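Local coordinates for putative regulatory protein SCO4313 (Streptomyces coelicolor, PDB 2OI8) that probably binds cis-regulatory DNA and regulates transcription as a member of the TetR family, at residues 37-42 against 51-56; 98-101 against 106-109; 158-163 against 171-176. All blocks are in the same frame, centred on the assembly; numbering follows the deposited sequence.

Contact 1 of 3, residues 37-42 against 51-56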
ATOM      1  N   LEU A  37      -7.456  13.332 -12.128  1.00 26.83           N
ATOM      2  CA  LEU A  37      -8.905  13.503 -11.951  1.00 26.10           C
ATOM      3  C   LEU A  37      -9.361  14.965 -12.077  1.00 25.37           C
ATOM      4  O   LEU A  37      -8.865  15.832 -11.368  1.00 25.66           O
ATOM      5  CB  LEU A  37      -9.301  12.928 -10.588  1.00 26.31           C
ATOM      6  CG  LEU A  37     -10.651  13.244  -9.950  1.00 26.01           C
ATOM      7  CD1 LEU A  37     -11.827  12.768 -10.817  1.00 26.93           C
ATOM      8  CD2 LEU A  37     -10.693  12.606  -8.581  1.00 25.75           C
ATOM      9  N   SER A  38     -10.316  15.233 -12.965  1.00 24.54           N
ATOM     10  CA  SER A  38     -10.706  16.619 -13.265  1.00 23.38           C
ATOM     11  C   SER A  38     -12.208  16.877 -13.430  1.00 22.62           C
ATOM     12  O   SER A  38     -12.874  16.240 -14.241  1.00 22.78           O
ATOM     13  CB  SER A  38      -9.974  17.112 -14.516  1.00 23.38           C
ATOM     14  OG  SER A  38     -10.578  16.607 -15.692  1.00 21.98           O
ATOM     15  N   LEU A  39     -12.714  17.851 -12.682  1.00 21.71           N
ATOM     16  CA  LEU A  39     -14.107  18.269 -12.754  1.00 21.18           C
ATOM     17  C   LEU A  39     -14.558  18.678 -14.152  1.00 21.49           C
ATOM     18  O   LEU A  39     -15.743  18.578 -14.478  1.00 21.28           O
ATOM     19  CB  LEU A  39     -14.381  19.399 -11.773  1.00 20.63           C
ATOM     20  CG  LEU A  39     -14.422  19.003 -10.301  1.00 19.71           C
ATOM     21  CD1 LEU A  39     -14.504  20.238  -9.439  1.00 18.96           C
ATOM     22  CD2 LEU A  39     -15.619  18.129 -10.038  1.00 21.47           C
ATOM     23  N   ASN A  40     -13.618  19.125 -14.976  1.00 21.46           N
ATOM     24  CA  ASN A  40     -13.938  19.502 -16.346  1.00 21.54           C
ATOM     25  C   ASN A  40     -14.267  18.352 -17.274  1.00 21.46           C
ATOM     26  O   ASN A  40     -15.121  18.497 -18.154  1.00 21.20           O
ATOM     27  CB  ASN A  40     -12.814  20.306 -16.950  1.00 21.74           C
ATOM     28  CG  ASN A  40     -13.016  21.783 -16.787  1.00 22.87           C
ATOM     29  OD1 ASN A  40     -12.177  22.570 -17.214  1.00 25.76           O
ATOM     30  ND2 ASN A  40     -14.135  22.179 -16.179  1.00 23.82           N
ATOM     31  N   ALA A  41     -13.572  17.231 -17.097  1.00 21.28           N
ATOM     32  CA  ALA A  41     -13.850  16.032 -17.865  1.00 21.81           C
ATOM     33  C   ALA A  41     -15.211  15.457 -17.459  1.00 22.47           C
ATOM     34  O   ALA A  41     -15.986  15.012 -18.309  1.00 22.58           O
ATOM     35  CB  ALA A  41     -12.758  15.011 -17.667  1.00 21.57           C
ATOM     36  N   ILE A  42     -15.486  15.480 -16.154  1.00 23.03           N
ATOM     37  CA  ILE A  42     -16.801  15.150 -15.607  1.00 23.02           C
ATOM     38  C   ILE A  42     -17.880  16.012 -16.262  1.00 23.58           C
ATOM     39  O   ILE A  42     -18.828  15.486 -16.839  1.00 23.58           O
ATOM     40  CB  ILE A  42     -16.842  15.356 -14.074  1.00 22.94           C
ATOM     41  CG1 ILE A  42     -15.580  14.770 -13.387  1.00 22.08           C
ATOM     42  CG2 ILE A  42     -18.143  14.815 -13.500  1.00 22.68           C
ATOM     43  CD1 ILE A  42     -15.808  13.634 -12.421  1.00 18.89           C
ATOM     44  N   PRO A  51     -18.543  25.366 -14.776  1.00 32.00           N
ATOM     45  CA  PRO A  51     -19.128  26.063 -13.624  1.00 30.98           C
ATOM     46  C   PRO A  51     -20.176  25.252 -12.841  1.00 29.74           C
ATOM     47  O   PRO A  51     -20.018  25.082 -11.636  1.00 29.91           O
ATOM     48  CB  PRO A  51     -19.758  27.329 -14.248  1.00 30.87           C
ATOM     49  CG  PRO A  51     -19.511  27.233 -15.750  1.00 31.32           C
ATOM     50  CD  PRO A  51     -18.352  26.302 -15.902  1.00 32.03           C
ATOM     51  N   ALA A  52     -21.219  24.759 -13.511  1.00 28.25           N
ATOM     52  CA  ALA A  52     -22.317  24.029 -12.841  1.00 26.63           C
ATOM     53  C   ALA A  52     -21.810  22.895 -11.940  1.00 25.34           C
ATOM     54  O   ALA A  52     -22.294  22.715 -10.815  1.00 24.95           O
ATOM     55  CB  ALA A  52     -23.322  23.500 -13.868  1.00 26.64           C
ATOM     56  N   LEU A  53     -20.815  22.164 -12.445  1.00 23.73           N
ATOM     57  CA  LEU A  53     -20.154  21.096 -11.713  1.00 21.77           C
ATOM     58  C   LEU A  53     -19.461  21.649 -10.472  1.00 20.51           C
ATOM     59  O   LEU A  53     -19.412  20.974  -9.445  1.00 20.26           O
ATOM     60  CB  LEU A  53     -19.146  20.393 -12.619  1.00 22.03           C
ATOM     61  CG  LEU A  53     -18.969  18.868 -12.575  1.00 22.28           C
ATOM     62  CD1 LEU A  53     -19.021  18.316 -11.168  1.00 22.54           C
ATOM     63  CD2 LEU A  53     -19.988  18.147 -13.430  1.00 23.67           C
ATOM     64  N   TYR A  54     -18.952  22.880 -10.552  1.00 18.84           N
ATOM     65  CA  TYR A  54     -18.363  23.537  -9.371  1.00 17.69           C
ATOM     66  C   TYR A  54     -19.399  24.014  -8.348  1.00 16.67           C
ATOM     67  O   TYR A  54     -19.073  24.200  -7.177  1.00 16.34           O
ATOM     68  CB  TYR A  54     -17.405  24.673  -9.770  1.00 17.93           C
ATOM     69  CG  TYR A  54     -16.091  24.158 -10.308  1.00 18.28           C
ATOM     70  CD1 TYR A  54     -16.034  23.536 -11.559  1.00 17.95           C
ATOM     71  CD2 TYR A  54     -14.899  24.273  -9.562  1.00 18.42           C
ATOM     72  CE1 TYR A  54     -14.841  23.048 -12.065  1.00 18.00           C
ATOM     73  CE2 TYR A  54     -13.688  23.782 -10.062  1.00 16.96           C
ATOM     74  CZ  TYR A  54     -13.676  23.171 -11.322  1.00 17.70           C
ATOM     75  OH  TYR A  54     -12.520  22.658 -11.858  1.00 17.83           O
ATOM     76  N   ARG A  55     -20.645  24.198  -8.781  1.00 15.50           N
ATOM     77  CA  ARG A  55     -21.733  24.462  -7.844  1.00 14.57           C
ATOM     78  C   ARG A  55     -22.150  23.190  -7.062  1.00 13.56           C
ATOM     79  O   ARG A  55     -22.971  23.267  -6.151  1.00 13.11           O
ATOM     80  CB  ARG A  55     -22.942  25.159  -8.550  1.00 14.79           C
ATOM     81  N   TYR A  56     -21.559  22.043  -7.418  1.00 12.51           N
ATOM     82  CA  TYR A  56     -21.626  20.801  -6.620  1.00 12.01           C
ATOM     83  C   TYR A  56     -20.362  20.457  -5.817  1.00 11.69           C
ATOM     84  O   TYR A  56     -20.449  19.869  -4.744  1.00 11.83           O
ATOM     85  CB  TYR A  56     -21.945  19.593  -7.496  1.00 11.92           C
ATOM     86  CG  TYR A  56     -23.380  19.528  -7.951  1.00 10.53           C
ATOM     87  CD1 TYR A  56     -24.366  19.006  -7.127  1.00 11.20           C
ATOM     88  CD2 TYR A  56     -23.730  19.950  -9.219  1.00  7.11           C
ATOM     89  CE1 TYR A  56     -25.699  18.940  -7.555  1.00 14.00           C
ATOM     90  CE2 TYR A  56     -25.018  19.888  -9.659  1.00 12.49           C
ATOM     91  CZ  TYR A  56     -26.010  19.399  -8.826  1.00 13.06           C
ATOM     92  OH  TYR A  56     -27.290  19.351  -9.285  1.00 12.80           O
TER
HETATM   93  O   HOH W   1     -11.580  20.768 -13.898  1.00 49.79           O
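Leu39 lies between two partners on helix 50-54, and its two methyl branches divide the work. CD2 meets Leu53 CD1 at 3.6 Å. A second apolar pair lies beside it, where Ile42 CG2 reaches Leu53 CD2 at 3.8 Å and the two side chains cross at about a right angle. Leu39, Ile42 and Leu53 are all buried, and Met48 and Leu63 extend the apolar cluster beyond the two segments.

Tyr54, although solvent-exposed, packs just as closely. Its ring lies over the other branch of Leu39: CD1 stands 3.7 Å from the ring centroid, 17° off the normal, a CH-pi contact made over one face. With Tyr54 CG anti to its carbonyl carbon (chi1 -74°), the ring reaches back over the start of helix 39-45. The loose part is at Asn40, whose ND2 lies near the ring plane at 4.3 Å from Tyr54 CE1, a distant neighbour that is exposed as well. No direct hydrogen bond joins the segments; one water bridges them instead, accepting from Asn40 N at 2.8 Å and pairing with Tyr54 OH. At the N-cap of helix 39-45, Ser38 OG takes a weak bond from Ala41 N.

Two short helices closed on a small aliphatic core, with a tyrosine at the solvent rim, form the predicted helix-turn-helix of a TetR-type DNA-binding domain.

Contact 2 of 3, residues 98-101 against 106-109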
ATOM      1  N   ALA A  98     -12.903  -8.782   2.303  1.00  9.62           N
ATOM      2  CA  ALA A  98     -13.936  -8.691   1.262  1.00  9.70           C
ATOM      3  C   ALA A  98     -14.184  -7.251   0.847  1.00  9.64           C
ATOM      4  O   ALA A  98     -14.320  -6.953  -0.342  1.00  9.45           O
ATOM      5  CB  ALA A  98     -15.230  -9.348   1.740  1.00  9.78           C
ATOM      6  N   TRP A  99     -14.235  -6.363   1.835  1.00  9.81           N
ATOM      7  CA  TRP A  99     -14.326  -4.935   1.566  1.00  9.92           C
ATOM      8  C   TRP A  99     -13.133  -4.505   0.684  1.00 10.48           C
ATOM      9  O   TRP A  99     -13.310  -3.794  -0.324  1.00 11.09           O
ATOM     10  CB  TRP A  99     -14.375  -4.128   2.868  1.00  9.18           C
ATOM     11  CG  TRP A  99     -14.388  -2.656   2.608  1.00  9.47           C
ATOM     12  CD1 TRP A  99     -15.479  -1.875   2.389  1.00  9.22           C
ATOM     13  CD2 TRP A  99     -13.248  -1.783   2.513  1.00 10.13           C
ATOM     14  NE1 TRP A  99     -15.102  -0.570   2.162  1.00 10.09           N
ATOM     15  CE2 TRP A  99     -13.736  -0.486   2.229  1.00 10.16           C
ATOM     16  CE3 TRP A  99     -11.868  -1.973   2.627  1.00  9.07           C
ATOM     17  CZ2 TRP A  99     -12.896   0.609   2.070  1.00  9.32           C
ATOM     18  CZ3 TRP A  99     -11.034  -0.884   2.469  1.00  8.77           C
ATOM     19  CH2 TRP A  99     -11.553   0.393   2.197  1.00  9.48           C
ATOM     20  N   ALA A 100     -11.927  -4.928   1.065  1.00  9.68           N
ATOM     21  CA  ALA A 100     -10.736  -4.655   0.266  1.00  8.98           C
ATOM     22  C   ALA A 100     -10.870  -5.249  -1.133  1.00  8.74           C
ATOM     23  O   ALA A 100     -10.687  -4.561  -2.142  1.00  8.78           O
ATOM     24  CB  ALA A 100      -9.476  -5.202   0.960  1.00  8.39           C
ATOM     25  N   LEU A 101     -11.188  -6.525  -1.206  1.00  8.62           N
ATOM     26  CA  LEU A 101     -11.202  -7.172  -2.507  1.00  9.07           C
ATOM     27  C   LEU A 101     -12.422  -6.754  -3.307  1.00  8.74           C
ATOM     28  O   LEU A 101     -12.432  -6.853  -4.527  1.00  8.84           O
ATOM     29  CB  LEU A 101     -11.092  -8.702  -2.391  1.00  8.83           C
ATOM     30  CG  LEU A 101      -9.797  -9.227  -1.755  1.00 10.53           C
ATOM     31  CD1 LEU A 101      -9.851 -10.732  -1.589  1.00 10.65           C
ATOM     32  CD2 LEU A 101      -8.537  -8.824  -2.544  1.00 10.17           C
ATOM     33  N   ARG A 106     -11.120   1.672  -4.392  1.00 10.06           N
ATOM     34  CA  ARG A 106     -11.507   2.313  -3.152  1.00  9.62           C
ATOM     35  C   ARG A 106     -10.456   2.072  -2.050  1.00  9.79           C
ATOM     36  O   ARG A 106     -10.115   2.992  -1.307  1.00 10.46           O
ATOM     37  CB  ARG A 106     -12.871   1.809  -2.734  1.00  9.53           C
ATOM     38  CG  ARG A 106     -13.488   2.494  -1.539  1.00 10.47           C
ATOM     39  CD  ARG A 106     -14.826   1.835  -1.214  1.00 11.71           C
ATOM     40  NE  ARG A 106     -14.696   0.377  -1.111  1.00 13.37           N
ATOM     41  CZ  ARG A 106     -15.724  -0.462  -1.018  1.00 14.32           C
ATOM     42  NH1 ARG A 106     -16.963   0.009  -1.010  1.00 14.41           N
ATOM     43  NH2 ARG A 106     -15.518  -1.771  -0.922  1.00 13.85           N
ATOM     44  N   TYR A 107      -9.922   0.853  -1.965  1.00  9.39           N
ATOM     45  CA  TYR A 107      -8.905   0.518  -0.979  1.00  8.65           C
ATOM     46  C   TYR A 107      -7.702   1.454  -1.136  1.00  9.05           C
ATOM     47  O   TYR A 107      -7.191   2.015  -0.151  1.00  8.78           O
ATOM     48  CB  TYR A 107      -8.481  -0.965  -1.133  1.00  8.54           C
ATOM     49  CG  TYR A 107      -7.368  -1.416  -0.182  1.00  6.75           C
ATOM     50  CD1 TYR A 107      -6.029  -1.304  -0.558  1.00  3.72           C
ATOM     51  CD2 TYR A 107      -7.663  -1.968   1.092  1.00  4.75           C
ATOM     52  CE1 TYR A 107      -4.977  -1.709   0.307  1.00  3.67           C
ATOM     53  CE2 TYR A 107      -6.615  -2.392   1.975  1.00  3.07           C
ATOM     54  CZ  TYR A 107      -5.288  -2.244   1.569  1.00  6.95           C
ATOM     55  OH  TYR A 107      -4.236  -2.636   2.388  1.00 10.18           O
ATOM     56  N   PHE A 108      -7.276   1.640  -2.381  1.00  9.01           N
ATOM     57  CA  PHE A 108      -6.055   2.376  -2.651  1.00  9.88           C
ATOM     58  C   PHE A 108      -6.183   3.875  -2.531  1.00  9.92           C
ATOM     59  O   PHE A 108      -5.193   4.557  -2.313  1.00  9.08           O
ATOM     60  CB  PHE A 108      -5.502   2.016  -4.015  1.00 10.44           C
ATOM     61  CG  PHE A 108      -4.800   0.678  -4.048  1.00 11.52           C
ATOM     62  CD1 PHE A 108      -3.780   0.389  -3.130  1.00 12.21           C
ATOM     63  CD2 PHE A 108      -5.131  -0.281  -5.022  1.00 10.49           C
ATOM     64  CE1 PHE A 108      -3.098  -0.870  -3.172  1.00 14.51           C
ATOM     65  CE2 PHE A 108      -4.459  -1.514  -5.086  1.00 11.49           C
ATOM     66  CZ  PHE A 108      -3.445  -1.816  -4.160  1.00 12.50           C
ATOM     67  N   LEU A 109      -7.399   4.394  -2.656  1.00 10.15           N
ATOM     68  CA  LEU A 109      -7.603   5.808  -2.418  1.00 10.70           C
ATOM     69  C   LEU A 109      -7.272   6.126  -0.928  1.00 11.03           C
ATOM     70  O   LEU A 109      -6.713   7.172  -0.617  1.00 11.26           O
ATOM     71  CB  LEU A 109      -9.032   6.196  -2.827  1.00 10.95           C
ATOM     72  CG  LEU A 109      -9.391   7.691  -2.828  1.00 12.18           C
ATOM     73  CD1 LEU A 109      -8.792   8.497  -4.012  1.00 10.65           C
ATOM     74  CD2 LEU A 109     -10.892   7.866  -2.759  1.00  8.84           C
TER
HETATM   75  O   HOH W   2     -12.349  -1.448  -0.875  1.00 45.64           O
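Trp99 and Arg106 face each other across a tight turn between two consecutive helices, 89-102 and 104-111, of the all-helical TetR-type C-terminal domain. The guanidinium of Arg106 lies flat on the indole, centres 3.8 Å apart and planes at 9°, a parallel cation-pi stack. The torsions explain the fit: Arg106 runs extended through chi1 and chi2, then bends at chi3 (51°), which lays the guanidinium over the pyrrole side of the indole. Trp99 NE1 sits under the middle of that group, 3.2 Å from Arg106 CZ, and its own N-H is spent on Ser74 OG of helix 60-84.

The stack is locked at its rim. Arg106 NH2 donates to Trp99 O at 3.1 Å, with the acceptor close to the guanidinium plane, and a water that gives a proton to Trp99 O accepts one from Arg106 NE. A methionine in place of Arg106 would probably leave Trp99 O without its direct donor and strip the indole face of its flat, charged cover.

Tyr107 makes the apolar half of the contact, its side chain crossing that of Trp99 at about a right angle. Its CG is anti to the backbone N (chi1 178°), which carries the ring along helix 89-102 toward helix 170-191, where its hydroxyl hydrogen-bonds with His184. Along the way Tyr107 CD2 touches two side chains, Trp99 CZ3 at 3.8 Å and Ala100 CB at 3.7 Å.

Contact 3 of 3, residues 158-163 against 171-176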
ATOM      1  N   THR A 158       0.933   6.446  27.373  1.00 30.24           N
ATOM      2  CA  THR A 158       1.019   7.895  27.267  1.00 29.41           C
ATOM      3  C   THR A 158       0.603   8.388  25.852  1.00 28.64           C
ATOM      4  O   THR A 158       0.389   9.585  25.637  1.00 28.33           O
ATOM      5  CB  THR A 158       2.427   8.421  27.757  1.00 29.48           C
ATOM      6  OG1 THR A 158       2.460   9.852  27.744  1.00 29.18           O
ATOM      7  CG2 THR A 158       3.591   7.858  26.915  1.00 29.75           C
ATOM      8  N   HIS A 159       0.442   7.449  24.914  1.00 27.76           N
ATOM      9  CA  HIS A 159       0.154   7.775  23.510  1.00 26.84           C
ATOM     10  C   HIS A 159      -1.068   7.040  22.939  1.00 26.16           C
ATOM     11  O   HIS A 159      -0.931   6.071  22.184  1.00 26.29           O
ATOM     12  CB  HIS A 159       1.391   7.503  22.650  1.00 26.75           C
ATOM     13  CG  HIS A 159       2.522   8.445  22.910  1.00 26.99           C
ATOM     14  ND1 HIS A 159       3.577   8.133  23.741  1.00 26.98           N
ATOM     15  CD2 HIS A 159       2.759   9.702  22.458  1.00 27.38           C
ATOM     16  CE1 HIS A 159       4.418   9.152  23.788  1.00 27.49           C
ATOM     17  NE2 HIS A 159       3.943  10.119  23.022  1.00 27.75           N
ATOM     18  N   ARG A 160      -2.265   7.514  23.280  1.00 25.05           N
ATOM     19  CA  ARG A 160      -3.488   6.775  22.950  1.00 23.89           C
ATOM     20  C   ARG A 160      -4.710   7.641  22.668  1.00 23.22           C
ATOM     21  O   ARG A 160      -5.815   7.108  22.487  1.00 22.97           O
ATOM     22  CB  ARG A 160      -3.816   5.778  24.056  1.00 23.86           C
ATOM     23  CG  ARG A 160      -4.033   6.427  25.413  1.00 23.30           C
ATOM     24  CD  ARG A 160      -3.976   5.385  26.492  1.00 22.10           C
ATOM     25  NE  ARG A 160      -5.184   4.560  26.515  1.00 21.34           N
ATOM     26  CZ  ARG A 160      -5.209   3.279  26.874  1.00 21.28           C
ATOM     27  NH1 ARG A 160      -4.090   2.647  27.216  1.00 21.69           N
ATOM     28  NH2 ARG A 160      -6.357   2.618  26.875  1.00 20.93           N
ATOM     29  N   GLN A 161      -4.503   8.960  22.631  1.00 22.23           N
ATOM     30  CA  GLN A 161      -5.558   9.943  22.355  1.00 21.39           C
ATOM     31  C   GLN A 161      -6.517   9.526  21.229  1.00 20.72           C
ATOM     32  O   GLN A 161      -7.578  10.120  21.057  1.00 20.76           O
ATOM     33  CB  GLN A 161      -4.945  11.319  22.063  1.00 21.39           C
ATOM     34  N   TRP A 162      -6.135   8.496  20.481  1.00 19.89           N
ATOM     35  CA  TRP A 162      -6.973   7.899  19.447  1.00 19.24           C
ATOM     36  C   TRP A 162      -7.840   6.732  19.969  1.00 19.46           C
ATOM     37  O   TRP A 162      -8.036   5.746  19.252  1.00 19.94           O
ATOM     38  CB  TRP A 162      -6.079   7.394  18.308  1.00 18.43           C
ATOM     39  CG  TRP A 162      -4.997   6.477  18.802  1.00 17.30           C
ATOM     40  CD1 TRP A 162      -3.812   6.851  19.349  1.00 16.72           C
ATOM     41  CD2 TRP A 162      -5.020   5.044  18.833  1.00 16.27           C
ATOM     42  NE1 TRP A 162      -3.081   5.744  19.713  1.00 16.89           N
ATOM     43  CE2 TRP A 162      -3.800   4.621  19.410  1.00 16.62           C
ATOM     44  CE3 TRP A 162      -5.948   4.077  18.436  1.00 16.11           C
ATOM     45  CZ2 TRP A 162      -3.480   3.270  19.591  1.00 16.73           C
ATOM     46  CZ3 TRP A 162      -5.627   2.727  18.622  1.00 16.41           C
ATOM     47  CH2 TRP A 162      -4.404   2.342  19.185  1.00 16.57           C
ATOM     48  N   ALA A 163      -8.356   6.827  21.198  1.00 19.46           N
ATOM     49  CA  ALA A 163      -9.281   5.802  21.725  1.00 19.26           C
ATOM     50  C   ALA A 163      -9.965   6.205  23.028  1.00 19.19           C
ATOM     51  O   ALA A 163     -10.209   7.384  23.278  1.00 19.01           O
ATOM     52  CB  ALA A 163      -8.567   4.462  21.894  1.00 19.28           C
ATOM     53  N   SER A 171      -2.104  -3.142  25.858  1.00 27.01           N
ATOM     54  CA  SER A 171      -1.819  -4.355  25.068  1.00 26.84           C
ATOM     55  C   SER A 171      -2.913  -4.650  24.046  1.00 26.61           C
ATOM     56  O   SER A 171      -2.631  -5.150  22.949  1.00 26.58           O
ATOM     57  CB  SER A 171      -1.571  -5.574  25.956  1.00 26.75           C
ATOM     58  OG  SER A 171      -2.540  -5.678  26.975  1.00 27.26           O
ATOM     59  N   ALA A 172      -4.149  -4.313  24.407  1.00 26.48           N
ATOM     60  CA  ALA A 172      -5.277  -4.417  23.489  1.00 25.98           C
ATOM     61  C   ALA A 172      -5.130  -3.419  22.355  1.00 25.84           C
ATOM     62  O   ALA A 172      -5.457  -3.733  21.214  1.00 26.17           O
ATOM     63  CB  ALA A 172      -6.593  -4.208  24.227  1.00 25.95           C
ATOM     64  N   LEU A 173      -4.629  -2.219  22.650  1.00 25.62           N
ATOM     65  CA  LEU A 173      -4.407  -1.227  21.587  1.00 25.37           C
ATOM     66  C   LEU A 173      -3.268  -1.682  20.678  1.00 25.42           C
ATOM     67  O   LEU A 173      -3.334  -1.527  19.452  1.00 25.96           O
ATOM     68  CB  LEU A 173      -4.108   0.174  22.135  1.00 25.14           C
ATOM     69  CG  LEU A 173      -5.047   0.925  23.088  1.00 25.12           C
ATOM     70  CD1 LEU A 173      -4.688   2.409  23.124  1.00 24.52           C
ATOM     71  CD2 LEU A 173      -6.503   0.746  22.722  1.00 24.61           C
ATOM     72  N   HIS A 174      -2.229  -2.243  21.291  1.00 25.22           N
ATOM     73  CA  HIS A 174      -1.099  -2.818  20.572  1.00 24.94           C
ATOM     74  C   HIS A 174      -1.568  -3.943  19.638  1.00 24.80           C
ATOM     75  O   HIS A 174      -1.239  -3.962  18.438  1.00 24.26           O
ATOM     76  CB  HIS A 174      -0.079  -3.351  21.572  1.00 25.05           C
ATOM     77  CG  HIS A 174       1.160  -3.905  20.939  1.00 25.14           C
ATOM     78  ND1 HIS A 174       1.280  -4.110  19.581  1.00 24.19           N
ATOM     79  CD2 HIS A 174       2.317  -4.344  21.488  1.00 24.25           C
ATOM     80  CE1 HIS A 174       2.461  -4.638  19.317  1.00 24.68           C
ATOM     81  NE2 HIS A 174       3.108  -4.792  20.460  1.00 25.05           N
ATOM     82  N   ARG A 175      -2.348  -4.870  20.186  1.00 24.20           N
ATOM     83  CA  ARG A 175      -2.948  -5.909  19.371  1.00 24.10           C
ATOM     84  C   ARG A 175      -3.778  -5.336  18.209  1.00 23.57           C
ATOM     85  O   ARG A 175      -3.646  -5.791  17.076  1.00 23.75           O
ATOM     86  CB  ARG A 175      -3.797  -6.825  20.232  1.00 24.49           C
ATOM     87  CG  ARG A 175      -4.468  -7.915  19.439  1.00 25.97           C
ATOM     88  CD  ARG A 175      -5.176  -8.845  20.370  1.00 28.60           C
ATOM     89  NE  ARG A 175      -4.214  -9.535  21.214  1.00 29.77           N
ATOM     90  CZ  ARG A 175      -4.315 -10.818  21.521  1.00 31.69           C
ATOM     91  NH1 ARG A 175      -5.341 -11.523  21.042  1.00 32.92           N
ATOM     92  NH2 ARG A 175      -3.400 -11.399  22.287  1.00 30.98           N
ATOM     93  N   ALA A 176      -4.625  -4.340  18.481  1.00 22.93           N
ATOM     94  CA  ALA A 176      -5.428  -3.693  17.420  1.00 22.00           C
ATOM     95  C   ALA A 176      -4.584  -3.114  16.268  1.00 21.40           C
ATOM     96  O   ALA A 176      -4.887  -3.302  15.087  1.00 21.72           O
ATOM     97  CB  ALA A 176      -6.330  -2.616  18.014  1.00 21.80           C
TER
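This is van der Waals packing of a loop on a helix: segment 158-163, in the connection between helices 151-158 and 170-191, folds back over the second of these in the C-terminal domain, and Leu173 is the residue it closes on. Three side chains gather round that leucine. Leu173 CD1 lies 3.6 Å from Arg160 CB and also sits over the middle of the Arg160 guanidinium, 3.9 Å from CZ, because the arginine chain bends at chi3 (-74°) and curls round the methyl. Trp162 and Leu173 point at each other, and the tryptophan brings the far end of its benzo ring, CH2, to 3.7 Å from Leu173 CB. Ala163 CB adds a looser touch to the other branch, 4.3 Å from Leu173 CD2.

The indole is steered from within its own segment. Trp162 CG stands between its backbone N and carbonyl carbon (chi1 54°), folding the ring back along the loop, where Trp162 NE1 donates to His159 O at 3.3 Å. That bond is bent, with an N-H...O angle of 145°, and the oxygen lies out of the ring plane. Met132 of helix 129-139 and Met198 of the second subunit also pack on this tryptophan, which places the loop beside the dimer partner.

No hydrogen bond crosses between the segments. Arg160 turns its polar end to Ala168 O instead, so the hold on Leu173 rests on van der Waals contact and shape, with the charged group serving as a flat lid.

All three contacts join pieces of chain close in sequence, yet their chemistry follows their place. Contact 1, in the predicted DNA-binding motif, is buried at its aliphatic core, with exposed Asn40 and Tyr54 bridged by one water. Contact 2, nearest the centre of the chain, is largely buried and the most polar, combining a stack, a direct hydrogen bond and a water bridge. Contact 3 is only partly buried and joins a loop to helix 170-191 without a hydrogen bond between its segments. That helix also accepts the tyrosine of contact 2 through His184; the centres of contacts 2 and 3 are about 24 Å apart. Contacts 1 and 3 lie on opposite sides of the chain's centre, about 41 Å apart between centres.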